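Local coordinates for protein acyl-CoA hydrolase (Bacillus halodurans, PDB 1VPM) that probably hydrolyses the thioester of long-chain fatty acyl-CoA, as a hotdog-fold thioesterase that binds coenzyme A, at residues A69-V74 / T120-T125; E89-H94 / E101-V106. All coordinates share one frame; numbering follows the deposited sequence. Where two conformers were deposited one is given.

Contact 1. Residues A69-V74 / T120-T125. With COA (coenzyme A), chain D.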
# COMPACT_ATOMS: atom_id res chain seq x y z
N ALA A 69 -12.68 -19.11 -8.77
CA ALA A 69 -14.10 -19.35 -9.00
C ALA A 69 -14.96 -19.25 -7.75
O ALA A 69 -16.10 -18.74 -7.78
CB ALA A 69 -14.30 -20.74 -9.59
N SER A 70 -14.42 -19.76 -6.67
CA SER A 70 -15.06 -19.78 -5.35
C SER A 70 -14.09 -20.09 -4.21
O SER A 70 -12.97 -20.55 -4.40
CB SER A 70 -16.26 -20.76 -5.35
OG SER A 70 -15.79 -22.06 -5.42
N ILE A 71 -14.53 -19.75 -3.00
CA ILE A 71 -13.95 -20.18 -1.76
C ILE A 71 -15.07 -20.80 -0.90
O ILE A 71 -16.20 -20.34 -0.91
CB ILE A 71 -13.16 -18.98 -1.06
CG1 ILE A 71 -12.45 -19.51 0.18
CG2 ILE A 71 -14.08 -17.84 -0.68
CD1 ILE A 71 -11.46 -18.52 0.81
N ASP A 72 -14.78 -21.91 -0.24
CA ASP A 72 -15.75 -22.51 0.67
C ASP A 72 -15.77 -21.65 1.94
O ASP A 72 -14.95 -20.72 2.11
CB ASP A 72 -15.36 -23.95 0.99
CG ASP A 72 -15.47 -24.86 -0.20
OD1 ASP A 72 -15.93 -24.44 -1.30
OD2 ASP A 72 -15.12 -26.05 0.03
N SER A 73 -16.63 -22.03 2.88
CA SER A 73 -16.71 -21.27 4.12
C SER A 73 -15.34 -21.25 4.85
O SER A 73 -14.51 -22.19 4.73
CB SER A 73 -17.82 -21.84 5.01
OG SER A 73 -17.51 -23.14 5.40
N VAL A 74 -15.06 -20.19 5.60
CA VAL A 74 -13.81 -20.03 6.35
C VAL A 74 -14.20 -19.70 7.80
O VAL A 74 -14.84 -18.68 8.05
CB VAL A 74 -12.93 -18.91 5.84
CG1 VAL A 74 -11.70 -18.80 6.70
CG2 VAL A 74 -12.51 -19.14 4.41
N THR A 120 -6.98 -20.91 10.59
CA THR A 120 -8.07 -21.46 9.81
C THR A 120 -7.55 -22.36 8.70
O THR A 120 -6.36 -22.51 8.48
CB THR A 120 -8.90 -20.34 9.20
OG1 THR A 120 -10.19 -20.85 8.72
CG2 THR A 120 -8.11 -19.69 8.12
N GLU A 121 -8.49 -23.05 8.08
CA GLU A 121 -8.27 -23.90 6.91
C GLU A 121 -9.38 -23.62 5.92
O GLU A 121 -10.53 -23.37 6.31
CB GLU A 121 -8.33 -25.38 7.30
CG GLU A 121 -7.31 -25.83 8.30
CD GLU A 121 -7.52 -27.27 8.73
OE1 GLU A 121 -8.50 -27.48 9.48
OE2 GLU A 121 -6.70 -28.14 8.36
N SER A 122 -9.09 -23.77 4.65
CA SER A 122 -10.09 -23.50 3.66
C SER A 122 -9.80 -24.27 2.36
O SER A 122 -8.73 -24.75 2.15
CB SER A 122 -10.15 -21.97 3.50
OG SER A 122 -9.74 -21.49 2.26
N PHE A 123 -10.84 -24.49 1.58
CA PHE A 123 -10.72 -24.94 0.18
C PHE A 123 -11.21 -23.86 -0.78
O PHE A 123 -12.19 -23.15 -0.49
CB PHE A 123 -11.59 -26.15 -0.08
CG PHE A 123 -11.20 -27.37 0.70
CD1 PHE A 123 -10.14 -28.17 0.26
CD2 PHE A 123 -11.93 -27.78 1.78
CE1 PHE A 123 -9.78 -29.34 0.97
CE2 PHE A 123 -11.57 -28.91 2.47
CZ PHE A 123 -10.49 -29.69 2.05
N LEU A 124 -10.44 -23.65 -1.86
CA LEU A 124 -10.84 -22.81 -2.92
C LEU A 124 -10.92 -23.57 -4.24
O LEU A 124 -10.31 -24.65 -4.41
CB LEU A 124 -9.83 -21.69 -3.08
CG LEU A 124 -9.66 -20.71 -1.93
CD1 LEU A 124 -8.68 -21.27 -0.91
CD2 LEU A 124 -9.15 -19.32 -2.41
N THR A 125 -11.65 -23.00 -5.16
CA THR A 125 -11.71 -23.55 -6.52
C THR A 125 -11.09 -22.51 -7.44
O THR A 125 -11.64 -21.39 -7.63
CB THR A 125 -13.14 -23.88 -6.94
OG1 THR A 125 -13.70 -24.91 -6.09
CG2 THR A 125 -13.13 -24.42 -8.38
N1A COA D . -17.35 -22.96 -7.52
C2A COA D . -16.60 -24.05 -7.83
N3A COA D . -16.36 -24.36 -9.18
C4A COA D . -16.87 -23.57 -10.17
C5A COA D . -17.66 -22.45 -9.85
C6A COA D . -17.92 -22.14 -8.51
N6A COA D . -18.79 -21.16 -8.22
N7A COA D . -18.06 -21.88 -11.03
C8A COA D . -17.53 -22.59 -12.06
N9A COA D . -16.81 -23.64 -11.54
C1B COA D . -15.94 -24.53 -12.29
C2B COA D . -16.76 -25.41 -13.20
O2B COA D . -17.33 -26.47 -12.49
C3B COA D . -15.70 -25.84 -14.21
O3B COA D . -15.11 -27.02 -13.68
P3B COA D . -14.44 -28.16 -14.56
O7A COA D . -15.46 -29.20 -14.83
O8A COA D . -13.31 -28.83 -13.89
O9A COA D . -13.87 -27.49 -15.78
C4B COA D . -14.77 -24.62 -14.27
O4B COA D . -15.17 -23.78 -13.19
C5B COA D . -14.89 -23.81 -15.56
O5B COA D . -16.25 -23.40 -15.70
P1A COA D . -17.11 -23.56 -17.08
O1A COA D . -18.54 -23.92 -16.73
O2A COA D . -16.45 -24.51 -18.05
O3A COA D . -17.05 -22.11 -17.80
P2A COA D . -17.54 -20.69 -17.22
O4A COA D . -18.89 -20.85 -16.54
O5A COA D . -17.50 -19.72 -18.39
O6A COA D . -16.41 -20.21 -16.15
CBP COA D . -15.88 -19.11 -14.10
CCP COA D . -16.62 -20.28 -14.75
CDP COA D . -15.69 -19.40 -12.60
CEP COA D . -14.51 -19.02 -14.78
CAP COA D . -16.71 -17.81 -14.30
OAP COA D . -18.04 -17.84 -13.79
C9P COA D . -15.95 -16.62 -13.74
O9P COA D . -14.94 -16.08 -14.55
N8P COA D . -16.20 -16.14 -12.51
C7P COA D . -15.41 -15.01 -12.08
C6P COA D . -14.02 -15.45 -11.60
C5P COA D . -13.23 -14.27 -11.07
O5P COA D . -12.92 -13.36 -11.86
N4P COA D . -12.94 -14.25 -9.77
C3P COA D . -12.14 -13.19 -9.20
C2P COA D . -12.87 -12.08 -8.45
S1P COA D . -14.41 -11.33 -9.13
O HOH W 1 -14.36 -23.53 -3.50
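Ser70 and Thr125 sit side by side on one face of the sheet, paired across antiparallel strands, and both turn their side chains to the adenine of coenzyme A. Ser70 OG lies 2.8 Å from the base N1A, while Thr125 OG1 and CG2 both come up to its C2A from one side; CG2, swung anti to the backbone N, reaches N3A at 3.3 Å. Ala69 adds its methyl beside the pantetheine methyl CDP. Ala69 and Ser70 together face Thr125, a classic beta bulge: Ala69 N makes the shorter bond to Thr125 O (2.8 Å), and Ser70 N a weak one to it. Thr125 N returns a straight bond to Ser70 O.

On the other face, Ile71 and Leu124 run alongside each other, CG1 against CG at 3.7 Å; Leu124 also touches Ile50 of helix 43-62, and Ile71 packs on Val74 of the second subunit. Where strand 65-75 is interrupted after Ile71, Asp72 N still holds Phe123 O in a nearly linear bond. The Asp72 carboxylate slants across Phe123, its plane 58° from the ring, with OD2 3.5 Å from Phe123 CB; its charge is met by Arg162 and Arg165. The Val74 and Thr120 side chains cross at about a right angle, Val74 CG1 against Thr120 OG1, a hydroxyl hydrogen-bonded to Asp75 O.

One water gathers Ser70 OG, Thr125 OG1 and Asp72 OD1, donating to the carboxylate at 2.9 Å. The serine at the adenine is thus tied to an aspartate fixed by two arginines, a second shell that probably helps keep the Ser70 hydroxyl oriented.

Contact 2. Residues E89-H94 / E101-V106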
# COMPACT_ATOMS: atom_id res chain seq x y z
N GLU A 89 0.07 -22.24 3.98
CA GLU A 89 0.51 -23.32 3.10
C GLU A 89 -0.65 -23.77 2.23
O GLU A 89 -1.72 -23.99 2.75
CB GLU A 89 1.03 -24.51 3.92
CG GLU A 89 1.54 -25.66 3.07
CD GLU A 89 1.93 -26.89 3.87
OE1 GLU A 89 1.70 -26.97 5.09
OE2 GLU A 89 2.50 -27.80 3.26
N GLY A 90 -0.40 -23.90 0.95
CA GLY A 90 -1.41 -24.28 0.00
C GLY A 90 -0.91 -25.42 -0.88
O GLY A 90 0.31 -25.50 -1.16
N PHE A 91 -1.82 -26.26 -1.29
CA PHE A 91 -1.57 -27.23 -2.36
C PHE A 91 -2.83 -27.69 -3.04
O PHE A 91 -3.91 -27.65 -2.47
CB PHE A 91 -0.76 -28.42 -1.83
CG PHE A 91 -1.28 -29.03 -0.58
CD1 PHE A 91 -0.84 -28.59 0.66
CD2 PHE A 91 -2.13 -30.11 -0.64
CE1 PHE A 91 -1.28 -29.21 1.81
CE2 PHE A 91 -2.56 -30.73 0.51
CZ PHE A 91 -2.11 -30.28 1.74
N VAL A 92 -2.65 -28.08 -4.30
CA VAL A 92 -3.74 -28.62 -5.10
C VAL A 92 -4.03 -30.01 -4.57
O VAL A 92 -3.13 -30.84 -4.45
CB VAL A 92 -3.36 -28.67 -6.62
CG1 VAL A 92 -4.42 -29.37 -7.40
CG2 VAL A 92 -3.17 -27.30 -7.14
N THR A 93 -5.32 -30.28 -4.31
CA THR A 93 -5.74 -31.53 -3.72
C THR A 93 -6.47 -32.41 -4.72
O THR A 93 -6.49 -33.61 -4.54
CB THR A 93 -6.73 -31.31 -2.57
OG1 THR A 93 -7.76 -30.42 -2.97
CG2 THR A 93 -6.03 -30.72 -1.42
N HIS A 94 -7.00 -31.81 -5.78
CA HIS A 94 -7.86 -32.54 -6.76
C HIS A 94 -8.15 -31.60 -7.92
O HIS A 94 -8.10 -30.41 -7.79
CB HIS A 94 -9.21 -32.97 -6.13
CG HIS A 94 -10.00 -33.97 -6.94
ND1 HIS A 94 -11.14 -33.63 -7.64
CD2 HIS A 94 -9.89 -35.32 -7.04
CE1 HIS A 94 -11.65 -34.72 -8.19
NE2 HIS A 94 -10.92 -35.76 -7.85
N GLU A 101 -9.10 -27.83 -7.05
CA GLU A 101 -9.32 -27.55 -5.65
C GLU A 101 -7.97 -27.29 -4.98
O GLU A 101 -7.00 -28.04 -5.16
CB GLU A 101 -10.01 -28.74 -4.96
CG GLU A 101 -10.33 -28.44 -3.52
CD GLU A 101 -10.98 -29.64 -2.81
OE1 GLU A 101 -10.29 -30.69 -2.68
OE2 GLU A 101 -12.17 -29.53 -2.47
N VAL A 102 -7.92 -26.19 -4.25
CA VAL A 102 -6.74 -25.79 -3.49
C VAL A 102 -7.10 -25.77 -1.99
O VAL A 102 -8.10 -25.17 -1.57
CB VAL A 102 -6.16 -24.45 -3.95
CG1 VAL A 102 -4.97 -24.06 -3.09
CG2 VAL A 102 -5.77 -24.50 -5.43
N TYR A 103 -6.36 -26.54 -1.22
CA TYR A 103 -6.44 -26.50 0.25
C TYR A 103 -5.40 -25.52 0.77
O TYR A 103 -4.23 -25.54 0.36
CB TYR A 103 -6.22 -27.92 0.81
CG TYR A 103 -5.94 -27.95 2.30
CD1 TYR A 103 -6.96 -27.88 3.22
CD2 TYR A 103 -4.62 -28.02 2.78
CE1 TYR A 103 -6.69 -27.92 4.61
CE2 TYR A 103 -4.34 -28.08 4.13
CZ TYR A 103 -5.34 -27.98 5.04
OH TYR A 103 -5.00 -28.04 6.37
N VAL A 104 -5.83 -24.68 1.70
CA VAL A 104 -4.96 -23.75 2.38
C VAL A 104 -5.13 -23.89 3.89
O VAL A 104 -6.21 -23.83 4.38
CB VAL A 104 -5.23 -22.29 1.94
CG1 VAL A 104 -4.29 -21.34 2.64
CG2 VAL A 104 -5.03 -22.11 0.43
N ARG A 105 -3.99 -23.92 4.60
CA ARG A 105 -3.97 -23.86 6.08
C ARG A 105 -3.20 -22.63 6.50
O ARG A 105 -2.15 -22.26 5.91
CB ARG A 105 -3.40 -25.12 6.71
CG ARG A 105 -2.15 -25.72 6.12
CD ARG A 105 -1.65 -26.88 7.03
NE ARG A 105 -0.77 -27.78 6.30
CZ ARG A 105 -1.04 -29.07 6.09
NH1 ARG A 105 -2.17 -29.63 6.51
NH2 ARG A 105 -0.18 -29.81 5.41
N VAL A 106 -3.71 -22.00 7.55
CA VAL A 106 -3.12 -20.77 8.09
C VAL A 106 -2.87 -20.97 9.61
O VAL A 106 -3.74 -21.42 10.35
CB VAL A 106 -4.05 -19.57 7.88
CG1 VAL A 106 -3.39 -18.33 8.44
CG2 VAL A 106 -4.47 -19.41 6.41
O HOH W 2 2.75 -30.22 4.29
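Arg105 reaches across the hairpin to Glu89, its partner in a hydrogen-bonded antiparallel pair. From CB, chi1 of 45° sets CG between the backbone N and the carbonyl carbon, where it packs 3.8 Å from Glu89 O and close to Glu89 CB. CD passes Glu89 OE1 on the way to NE, which gives that oxygen a straight bond of 2.9 Å. The oxygen lies in the guanidinium plane, yet NE meets it from above the carboxylate plane, and the two groups are turned 62° apart. NH2 adds a weak bond to OE1, binds a water that donates to Glu89 OE2, and lies 3.8 Å from Phe91 CE1, near the plane of that ring. NH1 bonds weakly to Tyr103 OH, whose stronger partner is Glu121, and forms a salt bridge with Glu147. Shortening Arg105 to alanine would remove the guanidinium and is likely to leave Glu89 OE1 and Glu147 without this charged mate and open a gap at the edge of the Phe91 ring.

Phe91 CZ packs 3.5 Å from Tyr103 CD2, the rings oblique with planes 55° apart. Further along the hairpin, Thr93 OG1 donates to the anti lone pair of Glu101 OE1 at 2.6 Å; OE1 also forms a salt bridge with Arg158 and OE2 one with Arg162, which probably balance its charge.

Val92 and Val102 stand on the reverse face, CG2 to CG2 at 4.2 Å. Helix 43-62 touches both and Val104, whereas helix 146-166 runs over Phe91, Thr93 and Glu101. Strand 24-29 flanks the hairpin beyond Gly90, and strand 116-129 pairs with the opposite edge.

Overall arrangement
Contact 1 and contact 2 lie in one antiparallel sheet, their centres about 9 Å apart. Its order is 24-29, 85-95, 99-109, 116-129, 65-75, so contact 2 joins the second and third strands and contact 1 the last two. Along the chain, contact 2 is nested within the loop closed by contact 1. Strands 99-109 and 116-129 join them directly: Leu124 N meets Val102 O, and Glu121 OE2 lies 2.6 Å from Tyr103 OH. Helix 43-62 lies against one face of this hotdog sheet. At the outer strand of contact 1 the sheet continues into a second subunit, which also supplies coenzyme A contacts; contact 2 stays inside the subunit.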